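Local coordinates for Maltose/maltodextrin transport permease homologue (PDB 6FFL), which binds maltotriose as the solute-binding domain of a maltose/maltodextrin ABC transporter, fused in the whole protein to the transmembrane subunit and probably serving sugar uptake, at residues A[92-97]-A[110-115]; A[97-102]-A[341-346]; A[172-177]-A[254-259]; A[248-253]-A[328-333]; A[264-269]-A[337-342]. One frame throughout, in Å; residues are numbered along the deposited sequence. Where two conformers were deposited one is given.

Contact 1 of 5, residues A[92-97]-A[110-115]. With GLC (alpha-D-glucopyranose), chain B.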
# COMPACT_ATOMS: atom_id res chain seq x y z
N ASN A 92 3.72 -20.43 -10.32
CA ASN A 92 3.97 -20.85 -8.94
C ASN A 92 3.57 -19.78 -7.93
O ASN A 92 3.71 -20.02 -6.72
CB ASN A 92 5.45 -21.20 -8.74
CG ASN A 92 5.89 -22.39 -9.57
OD1 ASN A 92 7.04 -22.45 -10.02
ND2 ASN A 92 4.97 -23.33 -9.81
N PHE A 93 3.10 -18.63 -8.39
CA PHE A 93 2.77 -17.51 -7.53
C PHE A 93 1.31 -17.10 -7.72
O PHE A 93 0.75 -17.25 -8.81
CB PHE A 93 3.69 -16.30 -7.81
CG PHE A 93 5.16 -16.63 -7.67
CD1 PHE A 93 5.81 -16.44 -6.47
CD2 PHE A 93 5.88 -17.15 -8.74
CE1 PHE A 93 7.17 -16.76 -6.34
CE2 PHE A 93 7.22 -17.47 -8.61
CZ PHE A 93 7.87 -17.27 -7.41
N ASP A 94 0.71 -16.62 -6.63
CA ASP A 94 -0.56 -15.91 -6.69
C ASP A 94 -0.52 -14.88 -7.82
O ASP A 94 0.41 -14.06 -7.87
CB ASP A 94 -0.78 -15.20 -5.35
CG ASP A 94 -2.19 -14.62 -5.19
OD1 ASP A 94 -2.82 -14.21 -6.18
OD2 ASP A 94 -2.66 -14.56 -4.03
N PRO A 95 -1.49 -14.88 -8.74
CA PRO A 95 -1.46 -13.87 -9.83
C PRO A 95 -1.47 -12.44 -9.33
O PRO A 95 -1.00 -11.55 -10.06
CB PRO A 95 -2.73 -14.19 -10.62
CG PRO A 95 -3.01 -15.64 -10.33
CD PRO A 95 -2.60 -15.83 -8.90
N LEU A 96 -1.98 -12.17 -8.13
CA LEU A 96 -1.92 -10.82 -7.58
C LEU A 96 -0.49 -10.34 -7.37
O LEU A 96 -0.25 -9.13 -7.34
CB LEU A 96 -2.67 -10.75 -6.25
CG LEU A 96 -4.20 -10.75 -6.35
CD1 LEU A 96 -4.79 -11.00 -4.96
CD2 LEU A 96 -4.70 -9.43 -6.93
N ALA A 97 0.46 -11.26 -7.24
CA ALA A 97 1.85 -10.89 -7.08
C ALA A 97 2.56 -10.67 -8.40
O ALA A 97 3.73 -10.26 -8.39
CB ALA A 97 2.60 -11.97 -6.30
N ASP A 110 7.01 -10.52 -3.58
CA ASP A 110 7.36 -11.54 -2.61
C ASP A 110 6.23 -11.82 -1.63
O ASP A 110 6.33 -12.77 -0.85
CB ASP A 110 8.63 -11.13 -1.85
CG ASP A 110 8.58 -9.71 -1.27
OD1 ASP A 110 7.76 -8.88 -1.73
OD2 ASP A 110 9.38 -9.43 -0.36
N ALA A 111 5.16 -11.03 -1.67
CA ALA A 111 4.03 -11.23 -0.78
C ALA A 111 2.77 -10.79 -1.50
O ALA A 111 2.82 -10.24 -2.60
CB ALA A 111 4.21 -10.47 0.55
N VAL A 112 1.63 -11.04 -0.88
CA VAL A 112 0.35 -10.56 -1.41
C VAL A 112 -0.36 -9.84 -0.28
O VAL A 112 -0.36 -10.29 0.87
CB VAL A 112 -0.50 -11.72 -1.98
CG1 VAL A 112 -1.93 -11.29 -2.25
CG2 VAL A 112 0.15 -12.25 -3.28
N GLY A 113 -0.95 -8.69 -0.60
CA GLY A 113 -1.67 -7.93 0.42
C GLY A 113 -1.67 -6.47 0.03
O GLY A 113 -2.38 -6.08 -0.90
N ASN A 114 -0.88 -5.67 0.73
CA ASN A 114 -0.83 -4.22 0.50
C ASN A 114 -2.17 -3.56 0.77
O ASN A 114 -2.46 -2.50 0.23
CB ASN A 114 -0.34 -3.92 -0.93
CG ASN A 114 0.25 -2.54 -1.04
OD1 ASN A 114 1.11 -2.17 -0.24
ND2 ASN A 114 -0.21 -1.76 -2.02
N HIS A 115 -2.99 -4.18 1.61
CA HIS A 115 -4.38 -3.79 1.81
C HIS A 115 -4.55 -3.05 3.13
O HIS A 115 -3.90 -3.39 4.13
CB HIS A 115 -5.29 -5.02 1.77
CG HIS A 115 -4.88 -6.12 2.70
ND1 HIS A 115 -3.63 -6.72 2.65
CD2 HIS A 115 -5.55 -6.74 3.70
CE1 HIS A 115 -3.56 -7.66 3.58
NE2 HIS A 115 -4.71 -7.69 4.23
C1 GLC B . 1.66 2.08 1.11
C2 GLC B . 1.32 1.18 -0.08
C3 GLC B . 1.37 1.92 -1.40
C4 GLC B . 0.52 3.18 -1.28
C5 GLC B . 1.02 4.02 -0.12
C6 GLC B . 0.19 5.30 0.04
O2 GLC B . 2.23 0.08 -0.07
O3 GLC B . 0.85 1.07 -2.43
O4 GLC B . 0.63 3.95 -2.47
O5 GLC B . 0.87 3.26 1.08
O6 GLC B . 0.88 6.24 0.89
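The D94 carboxylate rests on the two methyls of V112, an unusual pairing of a charged group with apolar carbons. D94 OD2 lies 3.7 Å from V112 CG2, and the two side chains cross at about a right angle. The charge is met by R317, which forms a salt bridge with OD2. The other oxygen, OD1, accepts from the backbone N of L96 at 2.9 Å. This is an Asx turn, and the N-H comes from above the carboxylate plane, 42° out of it. It ties D94 to the start of the short 3-10 turn 95-97.

The rest of the contact is apolar. V112 CG1 stands anti to its backbone N (chi1 168°) and reaches L96 CD1 at 4.0 Å. V112 CG2 meets A97 CB at 3.9 Å.

Further on, N114 faces a glucose unit of the bound sugar. Its OD1 accepts from GLC O2 at a short 2.5 Å, and also receives a bond from K270. Its ND2 donates to GLC O3 at 3.0 Å, almost straight at 178°. One amide thus grips two neighbouring hydroxyls.

Segment 110-115 joins strand 104-109 to strand 116-121, which belong to different sheets, consistent with a hinge crossing between the two lobes of this family. Strand 111-112 pairs with strand 310-311. L96 and A97 also pack on strand 266-274, while H115 reaches helix 328-335.

Contact 2 of 5, residues A[97-102]-A[341-346]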
# COMPACT_ATOMS: atom_id res chain seq x y z
N ALA A 97 0.46 -11.26 -7.24
CA ALA A 97 1.85 -10.89 -7.08
C ALA A 97 2.56 -10.67 -8.40
O ALA A 97 3.73 -10.26 -8.39
CB ALA A 97 2.60 -11.97 -6.30
N ALA A 98 1.91 -10.95 -9.52
CA ALA A 98 2.52 -10.76 -10.84
C ALA A 98 1.48 -10.21 -11.79
O ALA A 98 1.08 -10.87 -12.76
CB ALA A 98 3.10 -12.08 -11.36
N PRO A 99 1.01 -8.97 -11.56
CA PRO A 99 -0.04 -8.41 -12.40
C PRO A 99 0.45 -8.24 -13.83
O PRO A 99 1.58 -7.82 -14.06
CB PRO A 99 -0.34 -7.05 -11.75
CG PRO A 99 0.91 -6.70 -11.01
CD PRO A 99 1.47 -8.03 -10.52
N VAL A 100 -0.42 -8.57 -14.78
CA VAL A 100 -0.10 -8.50 -16.20
C VAL A 100 -0.44 -7.12 -16.73
O VAL A 100 -1.46 -6.52 -16.36
CB VAL A 100 -0.86 -9.60 -16.98
CG1 VAL A 100 -0.68 -9.44 -18.50
CG2 VAL A 100 -0.38 -10.98 -16.55
N TYR A 101 0.42 -6.59 -17.60
CA TYR A 101 0.15 -5.33 -18.26
C TYR A 101 0.66 -5.45 -19.69
O TYR A 101 1.79 -5.87 -19.90
CB TYR A 101 0.84 -4.15 -17.55
CG TYR A 101 0.67 -2.87 -18.34
CD1 TYR A 101 -0.57 -2.26 -18.43
CD2 TYR A 101 1.73 -2.31 -19.03
CE1 TYR A 101 -0.76 -1.11 -19.17
CE2 TYR A 101 1.56 -1.15 -19.79
CZ TYR A 101 0.31 -0.56 -19.84
OH TYR A 101 0.11 0.58 -20.58
N ASP A 102 -0.19 -5.10 -20.66
CA ASP A 102 0.18 -5.19 -22.07
C ASP A 102 0.63 -6.61 -22.41
O ASP A 102 1.56 -6.81 -23.19
CB ASP A 102 1.27 -4.17 -22.40
CG ASP A 102 1.40 -3.89 -23.89
OD1 ASP A 102 0.46 -4.18 -24.65
OD2 ASP A 102 2.47 -3.38 -24.29
N MET A 341 -5.60 -4.15 -7.20
CA MET A 341 -4.93 -2.90 -7.52
C MET A 341 -4.83 -2.75 -9.04
O MET A 341 -4.30 -3.64 -9.71
CB MET A 341 -3.53 -2.88 -6.91
CG MET A 341 -2.70 -1.65 -7.26
SD MET A 341 -3.35 -0.20 -6.37
CE MET A 341 -1.88 0.37 -5.51
N PRO A 342 -5.34 -1.66 -9.62
CA PRO A 342 -5.13 -1.44 -11.06
C PRO A 342 -3.71 -0.95 -11.31
O PRO A 342 -3.10 -0.29 -10.47
CB PRO A 342 -6.18 -0.38 -11.42
CG PRO A 342 -6.39 0.39 -10.15
CD PRO A 342 -6.17 -0.61 -9.01
N VAL A 343 -3.16 -1.31 -12.48
CA VAL A 343 -1.76 -1.02 -12.76
C VAL A 343 -1.55 -0.25 -14.05
O VAL A 343 -0.41 0.06 -14.39
CB VAL A 343 -0.89 -2.30 -12.77
CG1 VAL A 343 -1.05 -3.09 -11.45
CG2 VAL A 343 -1.21 -3.18 -14.00
N THR A 344 -2.61 0.08 -14.79
CA THR A 344 -2.43 0.84 -16.02
C THR A 344 -1.90 2.24 -15.71
O THR A 344 -2.10 2.76 -14.61
CB THR A 344 -3.76 0.96 -16.76
OG1 THR A 344 -4.71 1.60 -15.91
CG2 THR A 344 -4.29 -0.41 -17.15
N PRO A 345 -1.20 2.88 -16.66
CA PRO A 345 -0.62 4.19 -16.35
C PRO A 345 -1.67 5.25 -16.05
O PRO A 345 -1.37 6.22 -15.34
CB PRO A 345 0.19 4.53 -17.62
CG PRO A 345 -0.37 3.66 -18.68
CD PRO A 345 -0.85 2.41 -18.02
N GLU A 346 -2.90 5.06 -16.53
CA GLU A 346 -3.97 6.00 -16.24
C GLU A 346 -4.21 6.14 -14.74
O GLU A 346 -4.64 7.21 -14.29
CB GLU A 346 -5.26 5.56 -16.94
CG GLU A 346 -5.27 5.78 -18.46
CD GLU A 346 -4.56 4.70 -19.29
OE1 GLU A 346 -3.98 3.76 -18.72
OE2 GLU A 346 -4.61 4.80 -20.53
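In Y101, chi1 of 174° sets CG anti to the backbone N. V343 puts CG1 anti to its carbonyl carbon (chi1 -54°), while CG2 takes the crowded position between backbone N and carbonyl carbon. The two methyls therefore have separate partners. CG1 meets P99 CB at 4.0 Å, with the proline and valine side chains at about a right angle. CG2 lies 4.2 Å from Y101 CB and 4.1 Å from V100 O.

The far end of the tyrosine takes the second half of the contact. Y101 OH approaches P345 CD at 3.3 Å, and Y101 CZ is 3.7 Å from the same carbon. Y101 CE1 touches T344 CG2 at 4.1 Å.

Strand 100-101 turns at once into strand 104-109. The two form a tight beta hairpin on the mixed sheet that also holds strands 266-274 and 339-340. Segment 341-346 is the connection from strand 339-340 to helix 346-362, so the contact lays this linker against the hairpin's first strand. D102, in the turn, covers one face of the Y101 ring with its CB, 3.8 Å above the plane and offset toward the rim.

The T344 hydroxyl bonds to the carbonyl O of G183. Helix 69-74 also packs on the tyrosine through V69, A73 and T74. A platinum ion lies about 4 Å from the side chain of P345.

Contact 3 of 5, residues A[172-177]-A[254-259]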
# COMPACT_ATOMS: atom_id res chain seq x y z
N PRO A 172 -16.04 3.12 -3.49
CA PRO A 172 -17.08 2.18 -3.95
C PRO A 172 -18.15 1.90 -2.91
O PRO A 172 -19.26 1.50 -3.30
CB PRO A 172 -16.28 0.90 -4.27
CG PRO A 172 -15.02 1.02 -3.47
CD PRO A 172 -14.71 2.48 -3.45
N ALA A 173 -17.87 2.10 -1.62
CA ALA A 173 -18.93 1.92 -0.62
C ALA A 173 -19.99 3.01 -0.72
O ALA A 173 -21.12 2.80 -0.26
CB ALA A 173 -18.32 1.88 0.79
N PHE A 174 -19.65 4.15 -1.31
CA PHE A 174 -20.62 5.22 -1.54
C PHE A 174 -21.18 5.20 -2.95
O PHE A 174 -21.98 6.07 -3.29
CB PHE A 174 -19.98 6.58 -1.25
CG PHE A 174 -19.83 6.88 0.22
CD1 PHE A 174 -20.94 7.15 1.01
CD2 PHE A 174 -18.58 6.89 0.82
CE1 PHE A 174 -20.81 7.43 2.36
CE2 PHE A 174 -18.43 7.15 2.17
CZ PHE A 174 -19.55 7.43 2.94
N GLY A 175 -20.80 4.23 -3.77
CA GLY A 175 -21.27 4.17 -5.14
C GLY A 175 -20.23 3.66 -6.12
O GLY A 175 -19.67 2.58 -5.94
N GLU A 176 -19.96 4.43 -7.16
CA GLU A 176 -19.16 3.94 -8.27
C GLU A 176 -17.68 3.81 -7.89
O GLU A 176 -17.14 4.61 -7.12
CB GLU A 176 -19.31 4.87 -9.47
CG GLU A 176 -20.71 4.96 -10.04
CD GLU A 176 -20.96 6.27 -10.75
OE1 GLU A 176 -21.39 7.25 -10.07
OE2 GLU A 176 -20.73 6.33 -11.98
N ALA A 177 -17.02 2.81 -8.47
CA ALA A 177 -15.57 2.70 -8.40
C ALA A 177 -14.91 3.92 -9.04
O ALA A 177 -15.51 4.62 -9.86
CB ALA A 177 -15.09 1.42 -9.10
N PRO A 254 -14.95 -0.48 8.71
CA PRO A 254 -16.37 -0.78 8.98
C PRO A 254 -17.28 -0.41 7.81
O PRO A 254 -17.06 0.57 7.08
CB PRO A 254 -16.68 0.07 10.22
CG PRO A 254 -15.38 0.15 10.93
CD PRO A 254 -14.32 0.25 9.83
N MET A 255 -18.33 -1.21 7.66
CA MET A 255 -19.35 -0.98 6.64
C MET A 255 -19.99 0.39 6.81
O MET A 255 -20.26 0.84 7.92
CB MET A 255 -20.40 -2.09 6.73
CG MET A 255 -21.70 -1.88 5.97
SD MET A 255 -22.93 -3.16 6.38
CE MET A 255 -22.16 -4.58 5.61
N ILE A 256 -20.21 1.08 5.69
CA ILE A 256 -20.89 2.37 5.77
C ILE A 256 -22.36 2.14 6.09
O ILE A 256 -23.08 1.49 5.33
CB ILE A 256 -20.72 3.15 4.46
CG1 ILE A 256 -19.23 3.30 4.16
CG2 ILE A 256 -21.51 4.47 4.51
CD1 ILE A 256 -18.49 4.08 5.26
N SER A 257 -22.81 2.69 7.23
CA SER A 257 -24.18 2.41 7.68
C SER A 257 -25.22 2.84 6.66
O SER A 257 -26.22 2.14 6.45
CB SER A 257 -24.43 3.12 9.01
OG SER A 257 -23.79 2.43 10.07
N GLU A 258 -25.01 3.99 6.01
CA GLU A 258 -26.01 4.54 5.10
C GLU A 258 -26.17 3.73 3.82
O GLU A 258 -27.23 3.81 3.18
CB GLU A 258 -25.63 5.99 4.72
CG GLU A 258 -25.91 7.02 5.80
CD GLU A 258 -24.89 7.04 6.95
OE1 GLU A 258 -23.82 6.39 6.86
OE2 GLU A 258 -25.17 7.74 7.96
N THR A 259 -25.16 2.95 3.43
CA THR A 259 -25.19 2.25 2.16
C THR A 259 -25.17 0.74 2.29
O THR A 259 -25.49 0.05 1.32
CB THR A 259 -23.99 2.68 1.28
OG1 THR A 259 -22.80 2.05 1.77
CG2 THR A 259 -23.80 4.21 1.32
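I256 is the first residue of segment 254-259 to touch segment 172-177, and it does so with both branches. The residue before it, M255, points its side chain away. M255 is fixed by backbone bonds to K130 and S132.

I256 then splits its contacts. CG1, anti to the carbonyl carbon (chi1 -56°), meets A173 CB at 3.8 Å. CG2, on the backbone carbonyl side, approaches F174 CE1 at 3.7 Å and CZ at 3.9 Å. The isoleucine and phenylalanine side chains cross at about a right angle. F199 of helix 191-205 also packs on I256.

The chain doubles back after I256, with T259 N donating to I256 O at 3.2 Å. The turn brings T259 back to segment 172-177. Its OG1 donates to A173 O at 2.7 Å. The C=O...donor angle is 152°, with the donor tilted 22° from the carbonyl plane. The same carbonyl oxygen of A173 lies 3.4 Å from T259 CG2. That methyl also sits 4.1 Å from F174 CD1. The phenylalanine and threonine side chains again cross at about a right angle. F174 also packs on A192, D195 and T196 of helix 191-205.

The arrangement is one met at the C-terminal end of a short helix, here helix 170-173. A carbonyl near that end accepts from a threonine hydroxyl of a separate loop. G175, with positive phi, follows and leaves helical geometry.

Contact 4 of 5, residues A[248-253]-A[328-333]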
# COMPACT_ATOMS: atom_id res chain seq x y z
N PHE A 248 -2.59 -5.47 19.27
CA PHE A 248 -3.60 -5.00 18.35
C PHE A 248 -4.38 -6.15 17.73
O PHE A 248 -3.88 -7.26 17.58
CB PHE A 248 -2.99 -4.13 17.23
CG PHE A 248 -2.08 -4.88 16.28
CD1 PHE A 248 -0.73 -5.03 16.55
CD2 PHE A 248 -2.58 -5.40 15.10
CE1 PHE A 248 0.11 -5.70 15.66
CE2 PHE A 248 -1.76 -6.07 14.20
CZ PHE A 248 -0.41 -6.22 14.48
N GLY A 249 -5.64 -5.85 17.38
CA GLY A 249 -6.43 -6.69 16.51
C GLY A 249 -6.63 -6.00 15.17
O GLY A 249 -6.30 -4.83 15.00
N ILE A 250 -7.17 -6.75 14.21
CA ILE A 250 -7.44 -6.21 12.88
C ILE A 250 -8.87 -6.57 12.50
O ILE A 250 -9.44 -7.53 13.01
CB ILE A 250 -6.45 -6.72 11.81
CG1 ILE A 250 -6.55 -8.23 11.60
CG2 ILE A 250 -5.01 -6.32 12.15
CD1 ILE A 250 -5.73 -8.71 10.37
N ALA A 251 -9.44 -5.76 11.61
CA ALA A 251 -10.82 -5.95 11.18
C ALA A 251 -11.03 -5.23 9.85
O ALA A 251 -10.23 -4.38 9.46
CB ALA A 251 -11.83 -5.42 12.21
N ARG A 252 -12.12 -5.57 9.17
CA ARG A 252 -12.52 -4.77 8.02
C ARG A 252 -12.70 -3.31 8.41
O ARG A 252 -13.20 -3.00 9.50
CB ARG A 252 -13.84 -5.30 7.45
CG ARG A 252 -13.74 -6.68 6.84
CD ARG A 252 -15.08 -7.14 6.29
NE ARG A 252 -14.93 -8.41 5.58
CZ ARG A 252 -15.92 -9.06 4.99
NH1 ARG A 252 -17.15 -8.55 5.00
NH2 ARG A 252 -15.68 -10.21 4.37
N ILE A 253 -12.33 -2.40 7.50
CA ILE A 253 -12.79 -1.01 7.65
C ILE A 253 -14.31 -1.10 7.72
O ILE A 253 -14.93 -1.77 6.89
CB ILE A 253 -12.32 -0.11 6.49
CG1 ILE A 253 -10.79 0.00 6.49
CG2 ILE A 253 -12.95 1.27 6.59
CD1 ILE A 253 -10.23 0.59 5.17
N LEU A 328 -3.73 -14.15 9.69
CA LEU A 328 -3.93 -14.32 8.26
C LEU A 328 -5.37 -14.74 7.92
O LEU A 328 -5.87 -14.38 6.85
CB LEU A 328 -2.89 -15.29 7.69
CG LEU A 328 -1.42 -14.78 7.65
CD1 LEU A 328 -0.49 -15.81 7.04
CD2 LEU A 328 -1.17 -13.40 6.94
N LYS A 329 -6.08 -15.39 8.84
CA LYS A 329 -7.47 -15.74 8.55
C LYS A 329 -8.37 -14.50 8.48
O LYS A 329 -9.16 -14.36 7.54
CB LYS A 329 -7.99 -16.75 9.58
CG LYS A 329 -9.15 -17.61 9.08
CD LYS A 329 -8.85 -18.34 7.75
CE LYS A 329 -7.39 -18.82 7.60
NZ LYS A 329 -6.99 -18.90 6.16
N ILE A 330 -8.25 -13.58 9.44
CA ILE A 330 -9.02 -12.34 9.36
C ILE A 330 -8.54 -11.50 8.19
O ILE A 330 -9.33 -10.84 7.52
CB ILE A 330 -8.94 -11.57 10.69
CG1 ILE A 330 -9.60 -12.37 11.82
CG2 ILE A 330 -9.62 -10.21 10.56
CD1 ILE A 330 -9.74 -11.62 13.13
N SER A 331 -7.23 -11.50 7.94
CA SER A 331 -6.71 -10.77 6.79
C SER A 331 -7.33 -11.27 5.49
O SER A 331 -7.62 -10.47 4.58
CB SER A 331 -5.19 -10.89 6.75
OG SER A 331 -4.66 -10.16 5.67
N ALA A 332 -7.53 -12.59 5.37
CA ALA A 332 -8.18 -13.11 4.17
C ALA A 332 -9.63 -12.64 4.09
O ALA A 332 -10.13 -12.32 3.00
CB ALA A 332 -8.09 -14.64 4.15
N ASP A 333 -10.31 -12.55 5.24
CA ASP A 333 -11.67 -12.04 5.25
C ASP A 333 -11.72 -10.55 4.91
O ASP A 333 -12.71 -10.08 4.35
CB ASP A 333 -12.31 -12.29 6.62
CG ASP A 333 -13.67 -11.66 6.76
OD1 ASP A 333 -14.65 -12.24 6.24
OD2 ASP A 333 -13.76 -10.58 7.37
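R252 and D333 carry the polar part of the contact. R252 extends its chain from CG to NE and grips D333 side-on. NE and NH2 both donate to D333 O, each at 3.0 Å, and both bonds are bent. They come from the same face of the carbonyl plane. One main-chain oxygen of the helix therefore takes two donors.

The charged contact is a salt bridge from R252 NH2 to D333 OD1, at 2.9 Å. In the conformer given, one of two, the guanidinium and carboxylate planes are nearly parallel (2°) but displaced, with the carboxylate to one side of the guanidinium plane. R252 NH2 forms a second salt bridge with E336, and W262 makes a cation-pi contact with the arginine.

Apolar packing fills the other end. I250 CG1 meets I330 CG2 at 3.8 Å as the two side chains slide past each other in opposite directions. I330 CG2 also lies 3.6 Å from I250 O. I250 CD1 reaches on to S331 CB at 4.3 Å.

Strand 248-251 is an outer strand of a four-stranded sheet, paired with strand 116-121. The axes of this strand and the helical segment 328-333 approach to 8.2 Å at 29°. W238 of helix 238-243 touches both I250 and S331.

Contact 5 of 5, residues A[264-269]-A[337-342]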
# COMPACT_ATOMS: atom_id res chain seq x y z
N SER A 264 -13.81 -0.99 0.28
CA SER A 264 -13.12 -2.03 -0.46
C SER A 264 -11.64 -1.69 -0.56
O SER A 264 -11.25 -0.83 -1.36
CB SER A 264 -13.74 -2.16 -1.86
OG SER A 264 -13.22 -3.29 -2.53
N PRO A 265 -10.77 -2.33 0.22
CA PRO A 265 -9.34 -2.06 0.11
C PRO A 265 -8.82 -2.51 -1.24
O PRO A 265 -9.36 -3.43 -1.86
CB PRO A 265 -8.72 -2.89 1.24
CG PRO A 265 -9.69 -3.99 1.46
CD PRO A 265 -11.06 -3.46 1.14
N LEU A 266 -7.78 -1.83 -1.72
CA LEU A 266 -7.09 -2.28 -2.92
C LEU A 266 -6.09 -3.38 -2.54
O LEU A 266 -5.25 -3.17 -1.67
CB LEU A 266 -6.37 -1.12 -3.60
CG LEU A 266 -7.38 -0.13 -4.19
CD1 LEU A 266 -6.72 1.19 -4.53
CD2 LEU A 266 -8.07 -0.73 -5.42
N VAL A 267 -6.20 -4.53 -3.19
CA VAL A 267 -5.39 -5.70 -2.86
C VAL A 267 -4.40 -5.92 -3.98
O VAL A 267 -4.77 -5.85 -5.16
CB VAL A 267 -6.27 -6.94 -2.63
CG1 VAL A 267 -5.42 -8.17 -2.33
CG2 VAL A 267 -7.25 -6.67 -1.48
N GLY A 268 -3.15 -6.17 -3.63
CA GLY A 268 -2.16 -6.37 -4.67
C GLY A 268 -0.83 -6.86 -4.14
O GLY A 268 -0.79 -7.79 -3.33
N THR A 269 0.26 -6.24 -4.58
CA THR A 269 1.58 -6.67 -4.15
C THR A 269 2.52 -5.48 -4.18
O THR A 269 2.19 -4.40 -4.67
CB THR A 269 2.11 -7.81 -5.05
OG1 THR A 269 3.24 -8.44 -4.41
CG2 THR A 269 2.55 -7.29 -6.42
N VAL A 337 -13.43 -8.65 0.51
CA VAL A 337 -14.24 -7.57 -0.01
C VAL A 337 -13.39 -6.50 -0.69
O VAL A 337 -13.89 -5.40 -0.96
CB VAL A 337 -15.14 -6.95 1.07
CG1 VAL A 337 -16.17 -7.98 1.56
CG2 VAL A 337 -14.33 -6.43 2.24
N GLY A 338 -12.13 -6.79 -0.97
CA GLY A 338 -11.27 -5.86 -1.67
C GLY A 338 -11.43 -5.96 -3.17
O GLY A 338 -12.19 -6.78 -3.70
N THR A 339 -10.72 -5.09 -3.88
CA THR A 339 -10.64 -5.21 -5.33
C THR A 339 -9.18 -5.11 -5.75
O THR A 339 -8.37 -4.50 -5.06
CB THR A 339 -11.47 -4.13 -6.06
OG1 THR A 339 -10.84 -2.86 -5.92
CG2 THR A 339 -12.90 -4.05 -5.53
N PRO A 340 -8.82 -5.72 -6.88
CA PRO A 340 -7.39 -5.76 -7.26
C PRO A 340 -6.85 -4.38 -7.59
O PRO A 340 -7.53 -3.56 -8.22
CB PRO A 340 -7.38 -6.67 -8.50
CG PRO A 340 -8.67 -7.40 -8.46
CD PRO A 340 -9.66 -6.50 -7.80
N MET A 341 -5.60 -4.15 -7.20
CA MET A 341 -4.93 -2.90 -7.52
C MET A 341 -4.83 -2.75 -9.04
O MET A 341 -4.30 -3.64 -9.71
CB MET A 341 -3.53 -2.88 -6.91
CG MET A 341 -2.70 -1.65 -7.26
SD MET A 341 -3.35 -0.20 -6.37
CE MET A 341 -1.88 0.37 -5.51
N PRO A 342 -5.34 -1.66 -9.62
CA PRO A 342 -5.13 -1.44 -11.06
C PRO A 342 -3.71 -0.95 -11.31
O PRO A 342 -3.10 -0.29 -10.47
CB PRO A 342 -6.18 -0.38 -11.42
CG PRO A 342 -6.39 0.39 -10.15
CD PRO A 342 -6.17 -0.61 -9.01
O HOH W 1 -11.46 -0.83 -4.09
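L266 packs its side chain against T339, M341 and P342. Its CB lies 4.2 Å from M341 SD. CG stands anti to the carbonyl carbon (chi1 -69°), and from it the two methyls part. CD1 reaches M341 SD at 4.1 Å. CD2 meets T339 OG1 at 3.5 Å, and beyond it P342 CD at 4.1 Å. The leucine and threonine side chains cross obliquely on the same face of the sheet. W351 of helix 346-362 and F165 of helix 164-167 also touch L266.

The backbones are joined by three bonds. T339 N donates to P265 O, V267 N to T339 O, and M341 N to V267 O. V267 thus bonds to T339 and M341, the residues on either side of P340, as in a parallel pair.

At the start, S264 OG donates to V337 O at 2.7 Å, in the carbonyl plane and on a lone pair. A water bridges S264 O and T339 OG1, at 2.7 and 2.8 Å. G338 sits close against the other segment, where a CB would run into V267 CG2 and P265 O.

This is a short parallel strand pair, 266-267 with 339-340, at the margin of the mixed sheet. It leads straight into the sugar pocket: M341 touches a glucose unit and is also packed by S66, D67 and F165.

Overall arrangement
Contact 5 lies at the centre of the set. It bonds to contact 1 through A111 O to T269 OG1 at 2.6 Å and G113 O to G268 N at 2.8 Å. It shares M341 and P342 with contact 2. It packs on contact 4 through R252 CZ and V337 CG1, 3.6 Å apart, and on contact 3 through P172 and S264. Contact 1 also reaches contact 4, by H115 NE2 to S331 OG. Contacts 1 and 2 share A97. The sugar pocket involves N114 of contact 1 and M341 of contacts 2 and 5. Contact 3 lies farthest from contact 1, their centres about 26 Å apart.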